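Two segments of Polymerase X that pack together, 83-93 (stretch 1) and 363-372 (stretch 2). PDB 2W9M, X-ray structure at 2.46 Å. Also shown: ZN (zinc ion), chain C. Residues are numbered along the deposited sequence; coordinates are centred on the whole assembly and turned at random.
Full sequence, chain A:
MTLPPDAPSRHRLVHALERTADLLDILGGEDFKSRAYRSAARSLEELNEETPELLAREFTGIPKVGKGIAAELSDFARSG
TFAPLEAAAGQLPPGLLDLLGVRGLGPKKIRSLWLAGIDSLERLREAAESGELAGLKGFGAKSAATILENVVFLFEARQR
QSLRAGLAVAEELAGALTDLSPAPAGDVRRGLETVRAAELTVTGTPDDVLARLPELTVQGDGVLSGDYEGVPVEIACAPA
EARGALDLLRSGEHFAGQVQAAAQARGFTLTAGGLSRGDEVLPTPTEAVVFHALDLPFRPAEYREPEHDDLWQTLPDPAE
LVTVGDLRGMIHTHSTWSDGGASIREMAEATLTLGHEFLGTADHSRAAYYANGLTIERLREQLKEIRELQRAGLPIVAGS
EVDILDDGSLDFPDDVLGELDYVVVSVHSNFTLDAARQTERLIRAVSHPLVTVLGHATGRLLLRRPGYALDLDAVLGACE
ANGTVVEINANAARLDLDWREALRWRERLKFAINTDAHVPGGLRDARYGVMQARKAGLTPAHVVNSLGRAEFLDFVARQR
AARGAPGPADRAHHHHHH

Stretch 1 83-93: APLEAAAGQLP
Stretch 2, residues 363-372: DHSRAAYYAN

The apolar centre is the ring of Y370, which lies along one side of the helix that begins stretch 1. Stretch 1 is helical from A83 onward; A88 N donates a hydrogen bond to P84 O at 3.2 Å and L92 N donates a hydrogen bond to A88 O at 2.9 Å. Stretch 2 is mostly irregular. The closest backbone pairings are A88 with Y370 (CA to CA 5.4 Å) and L92 with A371 (CA to CA 5.8 Å).

Y370 points its CB toward the helix, with chi1 -61° (m) and chi2 94°. Its phi/psi is -83/0. The side chain runs back along the helix toward P84. A88 CB lies 3.9 Å from Y370 CB, A87 CB 3.5 Å from Y370 CE1, and P84 CB 3.8 Å from Y370 CZ. P84 has a C-gamma exo ring, and P84 CB is 2.9 Å from Y370 OH, a very tight approach. P84 O sits over one face of the tyrosine ring.

L92 has phi/psi -72/151. Its side chain is m, t (-68°, 175°). L92 CB points sideways, but the end of the side chain comes nearer, and L92 CD2 is 3.3 Å from Y370 O.

Q91 forms the polar edge. Q91 CB points toward stretch 2 and lies 4.2 Å from A371 CB. With chi1 -62° (m), chi2 176° (t) and chi3 23°, the extended side chain carries OE1 into the turn from A368 to Y370. Y370 N donates a hydrogen bond to Q91 OE1 at 2.8 Å, with an N-H...acceptor angle of 142°. Y369 N is almost as close to Q91 OE1, at 2.9 Å, but the angle is poor and no bond forms. Q91 NE2 stays 3.8 Å from A367 O.

Farther out, H364 (chi1 -52°, chi2 -88°) binds zinc, with H364 NE2 2.1 Å from ZN. Q91 O lies 4.3 Å from H364 CE1, oblique to the H364 ring.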

# COMPACT_ATOMS: atom_id res chain seq x y z
N ALA A 83 7.18 16.99 18.89
CA ALA A 83 6.13 17.26 17.92
C ALA A 83 6.56 17.02 16.47
O ALA A 83 5.95 16.21 15.77
CB ALA A 83 5.58 18.68 18.10
N PRO A 84 7.61 17.73 16.01
CA PRO A 84 8.07 17.62 14.62
C PRO A 84 8.19 16.17 14.11
O PRO A 84 7.87 15.92 12.95
CB PRO A 84 9.44 18.30 14.66
CG PRO A 84 9.28 19.34 15.71
CD PRO A 84 8.40 18.72 16.77
N LEU A 85 8.64 15.25 14.95
CA LEU A 85 8.77 13.85 14.53
C LEU A 85 7.42 13.17 14.35
O LEU A 85 7.27 12.30 13.49
CB LEU A 85 9.64 13.07 15.52
CG LEU A 85 11.12 13.47 15.52
CD1 LEU A 85 11.92 12.61 16.49
CD2 LEU A 85 11.68 13.37 14.12
N GLU A 86 6.44 13.57 15.16
CA GLU A 86 5.09 13.03 15.03
C GLU A 86 4.43 13.51 13.74
O GLU A 86 3.73 12.74 13.07
CB GLU A 86 4.23 13.42 16.23
CG GLU A 86 4.81 12.98 17.57
CD GLU A 86 4.94 11.47 17.69
OE1 GLU A 86 5.34 10.82 16.70
OE2 GLU A 86 4.64 10.94 18.77
N ALA A 87 4.66 14.77 13.39
CA ALA A 87 4.17 15.32 12.14
C ALA A 87 4.72 14.51 10.97
O ALA A 87 3.98 14.13 10.07
CB ALA A 87 4.57 16.79 12.00
N ALA A 88 6.03 14.24 11.00
CA ALA A 88 6.68 13.49 9.93
C ALA A 88 6.14 12.07 9.80
O ALA A 88 6.01 11.55 8.68
CB ALA A 88 8.18 13.48 10.13
N ALA A 89 5.83 11.43 10.92
CA ALA A 89 5.30 10.07 10.88
C ALA A 89 4.00 10.03 10.08
O ALA A 89 3.70 9.03 9.43
CB ALA A 89 5.08 9.54 12.29
N GLY A 90 3.25 11.12 10.13
CA GLY A 90 1.96 11.18 9.46
C GLY A 90 2.04 11.65 8.02
O GLY A 90 1.08 11.48 7.25
N GLN A 91 3.17 12.24 7.64
CA GLN A 91 3.31 12.81 6.30
C GLN A 91 4.13 11.93 5.36
O GLN A 91 3.85 11.85 4.16
CB GLN A 91 3.94 14.20 6.38
CG GLN A 91 3.09 15.18 7.16
CD GLN A 91 3.77 16.52 7.30
OE1 GLN A 91 4.65 16.86 6.52
NE2 GLN A 91 3.38 17.28 8.31
N LEU A 92 5.15 11.27 5.92
CA LEU A 92 6.07 10.47 5.12
C LEU A 92 5.44 9.17 4.61
O LEU A 92 4.53 8.63 5.23
CB LEU A 92 7.34 10.18 5.91
CG LEU A 92 8.21 11.41 6.18
CD1 LEU A 92 9.39 11.05 7.08
CD2 LEU A 92 8.70 12.04 4.87
N PRO A 93 5.91 8.69 3.45
CA PRO A 93 5.43 7.44 2.86
C PRO A 93 5.78 6.25 3.75
O PRO A 93 6.82 6.28 4.40
CB PRO A 93 6.23 7.34 1.55
CG PRO A 93 6.72 8.72 1.28
CD PRO A 93 6.95 9.33 2.62
N ASP A 363 1.01 15.66 -6.08
CA ASP A 363 1.99 15.89 -5.02
C ASP A 363 1.34 16.59 -3.82
O ASP A 363 0.26 17.16 -3.95
CB ASP A 363 3.18 16.70 -5.56
CG ASP A 363 4.11 15.85 -6.42
OD1 ASP A 363 4.70 14.89 -5.89
OD2 ASP A 363 4.24 16.14 -7.63
N HIS A 364 1.99 16.53 -2.66
CA HIS A 364 1.42 17.12 -1.45
C HIS A 364 1.40 18.63 -1.53
O HIS A 364 2.01 19.23 -2.42
CB HIS A 364 2.22 16.71 -0.21
CG HIS A 364 2.42 15.24 -0.08
ND1 HIS A 364 1.52 14.42 0.56
CD2 HIS A 364 3.43 14.45 -0.50
CE1 HIS A 364 1.97 13.18 0.52
NE2 HIS A 364 3.12 13.17 -0.12
N SER A 365 0.71 19.24 -0.57
CA SER A 365 0.56 20.69 -0.52
C SER A 365 1.26 21.30 0.70
O SER A 365 1.66 20.58 1.61
CB SER A 365 -0.92 21.04 -0.50
OG SER A 365 -1.61 20.25 0.45
N ARG A 366 1.41 22.62 0.67
CA ARG A 366 1.87 23.42 1.81
C ARG A 366 2.04 22.65 3.12
O ARG A 366 3.16 22.39 3.56
CB ARG A 366 0.88 24.56 2.07
CG ARG A 366 1.31 25.94 1.60
CD ARG A 366 1.94 26.73 2.74
NE ARG A 366 3.40 26.79 2.65
CZ ARG A 366 4.20 27.15 3.65
NH1 ARG A 366 3.68 27.47 4.83
NH2 ARG A 366 5.52 27.17 3.48
N ALA A 367 0.92 22.29 3.74
CA ALA A 367 0.90 21.78 5.10
C ALA A 367 1.83 20.58 5.35
O ALA A 367 2.42 20.47 6.43
CB ALA A 367 -0.53 21.45 5.53
N ALA A 368 1.94 19.70 4.37
CA ALA A 368 2.83 18.55 4.50
C ALA A 368 4.28 19.01 4.40
O ALA A 368 4.93 18.86 3.37
CB ALA A 368 2.53 17.50 3.43
N TYR A 369 4.78 19.58 5.50
CA TYR A 369 6.10 20.20 5.54
C TYR A 369 7.25 19.20 5.43
O TYR A 369 8.24 19.45 4.75
CB TYR A 369 6.25 21.03 6.81
CG TYR A 369 7.53 21.83 6.86
CD1 TYR A 369 7.57 23.13 6.39
CD2 TYR A 369 8.70 21.27 7.36
CE1 TYR A 369 8.74 23.87 6.42
CE2 TYR A 369 9.87 22.00 7.39
CZ TYR A 369 9.88 23.29 6.93
OH TYR A 369 11.05 24.02 6.95
N TYR A 370 7.11 18.06 6.11
CA TYR A 370 8.18 17.07 6.14
C TYR A 370 8.17 16.18 4.91
O TYR A 370 9.01 15.30 4.76
CB TYR A 370 8.12 16.24 7.42
CG TYR A 370 8.29 17.08 8.67
CD1 TYR A 370 7.18 17.59 9.34
CD2 TYR A 370 9.55 17.40 9.15
CE1 TYR A 370 7.34 18.37 10.48
CE2 TYR A 370 9.71 18.18 10.28
CZ TYR A 370 8.60 18.66 10.94
OH TYR A 370 8.75 19.44 12.06
N ALA A 371 7.21 16.42 4.02
CA ALA A 371 7.11 15.67 2.77
C ALA A 371 7.33 16.58 1.57
O ALA A 371 6.98 16.23 0.44
CB ALA A 371 5.76 14.98 2.68
N ASN A 372 7.92 17.74 1.82
CA ASN A 372 8.26 18.69 0.76
C ASN A 372 7.04 19.15 -0.04
O ASN A 372 7.08 19.21 -1.27
CB ASN A 372 9.31 18.08 -0.17
CG ASN A 372 9.97 19.10 -1.07
OD1 ASN A 372 10.22 20.24 -0.67
ND2 ASN A 372 10.27 18.70 -2.30
ZN ZN C . 4.08 11.34 0.01